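Long-range contacts in glutathione S-transferase enzyme with thioredoxin-like domain (Bradyrhizobium sp., PDB 4MF7), which probably catalyses the conjugation of glutathione to electrophilic substrates: residues V185-L190 with T231-W236; E178-L183 with L224-E229. All blocks are in the same frame, centred on the assembly; numbering follows the deposited sequence.

Interaction 1. Residues V185-L190 with T231-W236; sequences VLEARL and THVPAW
E187 OE1 accepts two backbone hydrogen bonds at once, from T231 N at 2.8 Å and from H232 N at 3.0 Å. Both come from the syn side but from opposite faces of the carboxylate plane, and the H232 bond is nearly straight, with an N-H...O angle of 174°. E187 OE2 takes V233 N at 2.8 Å, tilted out of the carboxylate plane, and a weak second bond from H232 N. E187 reaches these groups because its CG stands anti to its own backbone N and the chain then bends at chi2 (70°), which turns the carboxylate to the start of helix 232-241. T231, at the N-cap position, makes no capping bond with its own side chain; the carboxylate of helix 171-190 bonds the amide hydrogens of T231, H232 and V233 instead.

Deeper in, the contact is apolar. The axes of the two local helical segments approach to 8.9 Å. L190 CD1 lies over one face of the indole of W236, a CH-pi contact 3.8 Å from the centroid of the five-membered ring and 26° off its normal. L186 CD2 meets the six-membered part at CZ3, while L186 CB packs 3.9 Å from V233 CG2. The indole NE1 is hydrogen-bonded to D205, and helix 203-215 also covers W236 through T208, L209 and V212.

The E187 carboxylate, if ionised as its three donors suggest, would be stabilised by the amides and the positive end of the helix dipole, and the two oxygens sharing three donors would keep it from rotating.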
loop_
_atom_site.group_PDB
_atom_site.type_symbol
_atom_site.label_atom_id
_atom_site.label_comp_id
_atom_site.label_asym_id
_atom_site.label_seq_id
_atom_site.Cartn_x
_atom_site.Cartn_y
_atom_site.Cartn_z
ATOM N N VAL A 185 -9.568 15.133 -3.296
ATOM C CA VAL A 185 -9.841 13.816 -3.856
ATOM C C VAL A 185 -10.940 13.108 -3.084
ATOM O O VAL A 185 -11.895 12.617 -3.677
ATOM C CB VAL A 185 -8.557 12.964 -3.906
ATOM C CG1 VAL A 185 -8.868 11.524 -4.316
ATOM C CG2 VAL A 185 -7.580 13.598 -4.887
ATOM N N LEU A 186 -10.826 13.089 -1.761
ATOM C CA LEU A 186 -11.824 12.449 -0.928
ATOM C C LEU A 186 -13.190 13.132 -1.069
ATOM O O LEU A 186 -14.234 12.477 -1.126
ATOM C CB LEU A 186 -11.364 12.451 0.536
ATOM C CG LEU A 186 -11.876 11.431 1.530
ATOM C CD1 LEU A 186 -11.796 10.003 1.021
ATOM C CD2 LEU A 186 -11.033 11.577 2.793
ATOM N N GLU A 187 -13.172 14.456 -1.130
ATOM C CA GLU A 187 -14.393 15.253 -1.294
ATOM C C GLU A 187 -15.126 14.855 -2.612
ATOM O O GLU A 187 -16.332 14.602 -2.607
ATOM C CB GLU A 187 -14.020 16.741 -1.328
ATOM C CG GLU A 187 -15.186 17.707 -1.441
ATOM C CD GLU A 187 -16.050 17.793 -0.196
ATOM O OE1 GLU A 187 -17.048 18.544 -0.219
ATOM O OE2 GLU A 187 -15.754 17.144 0.820
ATOM N N ALA A 188 -14.360 14.743 -3.680
ATOM C CA ALA A 188 -14.892 14.332 -4.989
ATOM C C ALA A 188 -15.474 12.920 -4.939
ATOM O O ALA A 188 -16.550 12.676 -5.490
ATOM C CB ALA A 188 -13.811 14.444 -6.069
ATOM N N ARG A 189 -14.787 11.994 -4.261
ATOM C CA ARG A 189 -15.291 10.632 -4.107
ATOM C C ARG A 189 -16.566 10.570 -3.293
ATOM O O ARG A 189 -17.447 9.798 -3.615
ATOM C CB ARG A 189 -14.225 9.716 -3.457
ATOM C CG ARG A 189 -14.659 8.284 -3.227
ATOM C CD ARG A 189 -14.893 7.565 -4.558
ATOM N NE ARG A 189 -15.397 6.219 -4.308
ATOM C CZ ARG A 189 -15.754 5.359 -5.246
ATOM N NH1 ARG A 189 -15.640 5.699 -6.519
ATOM N NH2 ARG A 189 -16.208 4.155 -4.912
ATOM N N LEU A 190 -16.661 11.366 -2.223
ATOM C CA LEU A 190 -17.753 11.213 -1.267
ATOM C C LEU A 190 -19.012 12.022 -1.652
ATOM O O LEU A 190 -20.025 11.956 -0.973
ATOM C CB LEU A 190 -17.265 11.583 0.150
ATOM C CG LEU A 190 -16.320 10.592 0.831
ATOM C CD1 LEU A 190 -15.639 11.226 2.038
ATOM C CD2 LEU A 190 -17.049 9.317 1.226
ATOM N N THR A 231 -17.840 19.910 2.064
ATOM C CA THR A 231 -19.190 19.450 2.415
ATOM C C THR A 231 -19.234 17.956 2.738
ATOM O O THR A 231 -19.736 17.538 3.789
ATOM C CB THR A 231 -20.194 19.775 1.291
ATOM O OG1 THR A 231 -20.060 21.156 0.935
ATOM C CG2 THR A 231 -21.625 19.485 1.733
ATOM N N HIS A 232 -18.677 17.169 1.846
ATOM C CA HIS A 232 -18.823 15.719 1.890
ATOM C C HIS A 232 -17.859 15.062 2.872
ATOM O O HIS A 232 -18.257 14.157 3.565
ATOM C CB HIS A 232 -18.700 15.152 0.474
ATOM C CG HIS A 232 -19.589 15.873 -0.493
ATOM N ND1 HIS A 232 -20.958 15.897 -0.348
ATOM C CD2 HIS A 232 -19.304 16.663 -1.554
ATOM C CE1 HIS A 232 -21.483 16.651 -1.301
ATOM N NE2 HIS A 232 -20.502 17.129 -2.043
ATOM N N VAL A 233 -16.615 15.525 2.921
ATOM C CA VAL A 233 -15.658 14.973 3.918
ATOM C C VAL A 233 -16.133 15.198 5.370
ATOM O O VAL A 233 -16.162 14.242 6.164
ATOM C CB VAL A 233 -14.215 15.449 3.683
ATOM C CG1 VAL A 233 -13.281 14.850 4.713
ATOM C CG2 VAL A 233 -13.721 15.029 2.299
ATOM N N PRO A 234 -16.550 16.432 5.723
ATOM C CA PRO A 234 -17.034 16.669 7.101
ATOM C C PRO A 234 -18.193 15.767 7.517
ATOM O O PRO A 234 -18.206 15.235 8.631
ATOM C CB PRO A 234 -17.440 18.157 7.082
ATOM C CG PRO A 234 -16.599 18.761 6.037
ATOM C CD PRO A 234 -16.387 17.692 4.983
ATOM N N ALA A 235 -19.146 15.560 6.613
ATOM C CA ALA A 235 -20.295 14.705 6.894
ATOM C C ALA A 235 -19.890 13.230 7.049
ATOM O O ALA A 235 -20.313 12.553 7.966
ATOM C CB ALA A 235 -21.334 14.859 5.797
ATOM N N TRP A 236 -19.040 12.750 6.154
ATOM C CA TRP A 236 -18.529 11.398 6.254
ATOM C C TRP A 236 -17.705 11.215 7.555
ATOM O O TRP A 236 -17.844 10.204 8.233
ATOM C CB TRP A 236 -17.687 11.088 5.013
ATOM C CG TRP A 236 -16.764 9.933 5.089
ATOM C CD1 TRP A 236 -17.024 8.646 4.778
ATOM C CD2 TRP A 236 -15.343 10.009 5.368
ATOM N NE1 TRP A 236 -15.865 7.883 4.882
ATOM C CE2 TRP A 236 -14.828 8.706 5.256
ATOM C CE3 TRP A 236 -14.486 11.058 5.752
ATOM C CZ2 TRP A 236 -13.473 8.409 5.491
ATOM C CZ3 TRP A 236 -13.121 10.773 5.961
ATOM C CH2 TRP A 236 -12.650 9.444 5.849
#

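Interaction 2. Residues E178-L183 with L224-E229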
loop_
_atom_site.group_PDB
_atom_site.type_symbol
_atom_site.label_atom_id
_atom_site.label_comp_id
_atom_site.label_asym_id
_atom_site.label_seq_id
_atom_site.Cartn_x
_atom_site.Cartn_y
_atom_site.Cartn_z
ATOM N N GLU A 178 -0.510 19.605 0.506
ATOM C CA GLU A 178 -0.756 18.189 0.244
ATOM C C GLU A 178 -2.059 17.718 0.903
ATOM O O GLU A 178 -2.832 16.993 0.299
ATOM C CB GLU A 178 0.440 17.328 0.677
ATOM C CG GLU A 178 0.345 15.845 0.298
ATOM C CD GLU A 178 0.144 15.562 -1.201
ATOM O OE1 GLU A 178 -0.214 14.415 -1.523
ATOM O OE2 GLU A 178 0.334 16.448 -2.065
ATOM N N SER A 179 -2.294 18.153 2.138
ATOM C CA SER A 179 -3.515 17.844 2.870
ATOM C C SER A 179 -4.756 18.316 2.117
ATOM O O SER A 179 -5.749 17.587 2.035
ATOM C CB SER A 179 -3.462 18.499 4.257
ATOM O OG SER A 179 -2.424 17.916 5.026
ATOM N N LYS A 180 -4.685 19.520 1.556
ATOM C CA LYS A 180 -5.778 20.077 0.760
ATOM C C LYS A 180 -6.012 19.271 -0.504
ATOM O O LYS A 180 -7.151 19.029 -0.881
ATOM C CB LYS A 180 -5.536 21.548 0.407
ATOM C CG LYS A 180 -5.751 22.486 1.601
ATOM C CD LYS A 180 -5.755 23.959 1.192
ATOM C CE LYS A 180 -7.148 24.403 0.772
ATOM N NZ LYS A 180 -7.203 25.853 0.444
ATOM N N ARG A 181 -4.934 18.854 -1.160
ATOM C CA ARG A 181 -5.065 18.088 -2.394
ATOM C C ARG A 181 -5.749 16.749 -2.112
ATOM O O ARG A 181 -6.665 16.362 -2.833
ATOM C CB ARG A 181 -3.697 17.871 -3.054
ATOM C CG ARG A 181 -3.788 17.327 -4.481
ATOM C CD ARG A 181 -2.455 16.783 -4.992
ATOM N NE ARG A 181 -2.042 15.593 -4.250
ATOM C CZ ARG A 181 -2.550 14.372 -4.414
ATOM N NH1 ARG A 181 -3.498 14.137 -5.322
ATOM N NH2 ARG A 181 -2.099 13.375 -3.663
ATOM N N LEU A 182 -5.311 16.063 -1.056
ATOM C CA LEU A 182 -5.905 14.791 -0.633
ATOM C C LEU A 182 -7.359 14.923 -0.202
ATOM O O LEU A 182 -8.222 14.137 -0.582
ATOM C CB LEU A 182 -5.106 14.184 0.508
ATOM C CG LEU A 182 -3.977 13.163 0.307
ATOM C CD1 LEU A 182 -3.485 13.027 -1.120
ATOM C CD2 LEU A 182 -2.830 13.459 1.263
ATOM N N LEU A 183 -7.644 15.930 0.616
ATOM C CA LEU A 183 -9.030 16.188 0.995
ATOM C C LEU A 183 -9.903 16.426 -0.224
ATOM O O LEU A 183 -11.062 16.060 -0.207
ATOM C CB LEU A 183 -9.104 17.413 1.918
ATOM C CG LEU A 183 -8.641 17.197 3.362
ATOM C CD1 LEU A 183 -8.535 18.553 4.064
ATOM C CD2 LEU A 183 -9.548 16.270 4.138
ATOM N N LEU A 224 -6.534 26.133 8.438
ATOM C CA LEU A 224 -5.439 26.076 7.472
ATOM C C LEU A 224 -5.783 25.290 6.187
ATOM O O LEU A 224 -5.368 25.650 5.093
ATOM C CB LEU A 224 -4.198 25.452 8.116
ATOM C CG LEU A 224 -3.335 26.334 9.031
ATOM C CD1 LEU A 224 -2.400 25.491 9.863
ATOM C CD2 LEU A 224 -2.568 27.343 8.211
ATOM N N VAL A 225 -6.470 24.175 6.349
ATOM C CA VAL A 225 -6.821 23.338 5.215
ATOM C C VAL A 225 -8.205 23.653 4.647
ATOM O O VAL A 225 -8.666 22.979 3.736
ATOM C CB VAL A 225 -6.689 21.829 5.547
ATOM C CG1 VAL A 225 -5.263 21.533 6.016
ATOM C CG2 VAL A 225 -7.723 21.342 6.544
ATOM N N ALA A 226 -8.840 24.689 5.182
ATOM C CA ALA A 226 -10.176 25.104 4.774
ATOM C C ALA A 226 -11.172 23.966 4.900
ATOM O O ALA A 226 -12.043 23.797 4.039
ATOM C CB ALA A 226 -10.166 25.662 3.358
ATOM N N PHE A 227 -11.078 23.209 5.997
ATOM C CA PHE A 227 -11.933 22.058 6.165
ATOM C C PHE A 227 -13.420 22.399 6.112
ATOM O O PHE A 227 -14.213 21.621 5.584
ATOM C CB PHE A 227 -11.632 21.362 7.491
ATOM C CG PHE A 227 -12.293 20.015 7.652
ATOM C CD1 PHE A 227 -11.809 18.903 6.952
ATOM C CD2 PHE A 227 -13.352 19.830 8.526
ATOM C CE1 PHE A 227 -12.407 17.667 7.105
ATOM C CE2 PHE A 227 -13.945 18.569 8.695
ATOM C CZ PHE A 227 -13.469 17.491 7.985
ATOM N N ASP A 228 -13.801 23.521 6.715
ATOM C CA ASP A 228 -15.226 23.845 6.865
ATOM C C ASP A 228 -15.832 24.400 5.580
ATOM O O ASP A 228 -17.037 24.591 5.526
ATOM C CB ASP A 228 -15.456 24.751 8.078
ATOM C CG ASP A 228 -15.094 24.044 9.384
ATOM O OD1 ASP A 228 -15.610 22.935 9.608
ATOM O OD2 ASP A 228 -14.267 24.556 10.161
ATOM N N GLU A 229 -14.995 24.605 4.558
ATOM C CA GLU A 229 -15.446 24.916 3.196
ATOM C C GLU A 229 -15.760 23.651 2.386
ATOM O O GLU A 229 -16.409 23.706 1.333
ATOM C CB GLU A 229 -14.447 25.821 2.477
ATOM C CG GLU A 229 -14.366 27.231 3.054
ATOM C CD GLU A 229 -15.708 27.949 3.011
ATOM O OE1 GLU A 229 -16.242 28.311 4.079
ATOM O OE2 GLU A 229 -16.236 28.096 1.898
#
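V225 carries most of the apolar contact, meeting two residues one helical turn apart. V225 CG2 lies 3.8 Å from L183 CD1, the two side chains crossing at about a right angle, and V225 CG1 lies 3.9 Å from S179 CB. With CG1 anti to the carbonyl carbon (chi1 -57°), the two methyls are divided between these neighbours. The other branch of L183, CD2, comes to the edge of the F227 ring near its plane, 4.4 Å from CE1.

Contacts of K180 with the turn form a second group: K180 CE lies 3.6 Å from V225 O, and a bend at chi3 (87°) brings K180 NZ 4.2 Å from A226 CB. No hydrogen bond crosses between the segments; S179 OG is bonded to Y175 O within its own helix.

Helix 203-215 closes the buried side, L215 touching S179 and L183, and V212 touching F227. A226, with phi 56° and two bonds back into the last turn of helix 221-224, forms a Schellman motif. The arrangement is a helix C-terminus packed against the side of a long helix in the all-helical C-terminal domain of a glutathione transferase.

In the fold
Both interactions use helix 171-190, and their segments alternate along the chain: 178-183 and 185-190 are successive parts of that helix, facing 224-229 and 231-236 in turn. Each is partly buried, with centres 11 Å apart, and apolar packing joins them: V233 CG1 meets F227 CE1 at 3.8 Å. Helix 203-215 backs both. Their chemistry differs with the element met. Interaction 1 buries 410 Å² and pairs a carboxylate with the amides of a helix start beside leucine-indole packing. Interaction 2 buries 244 Å² where a helix ends, and consists mainly of apolar methyl contacts, while the exposed K180 lies at its margin.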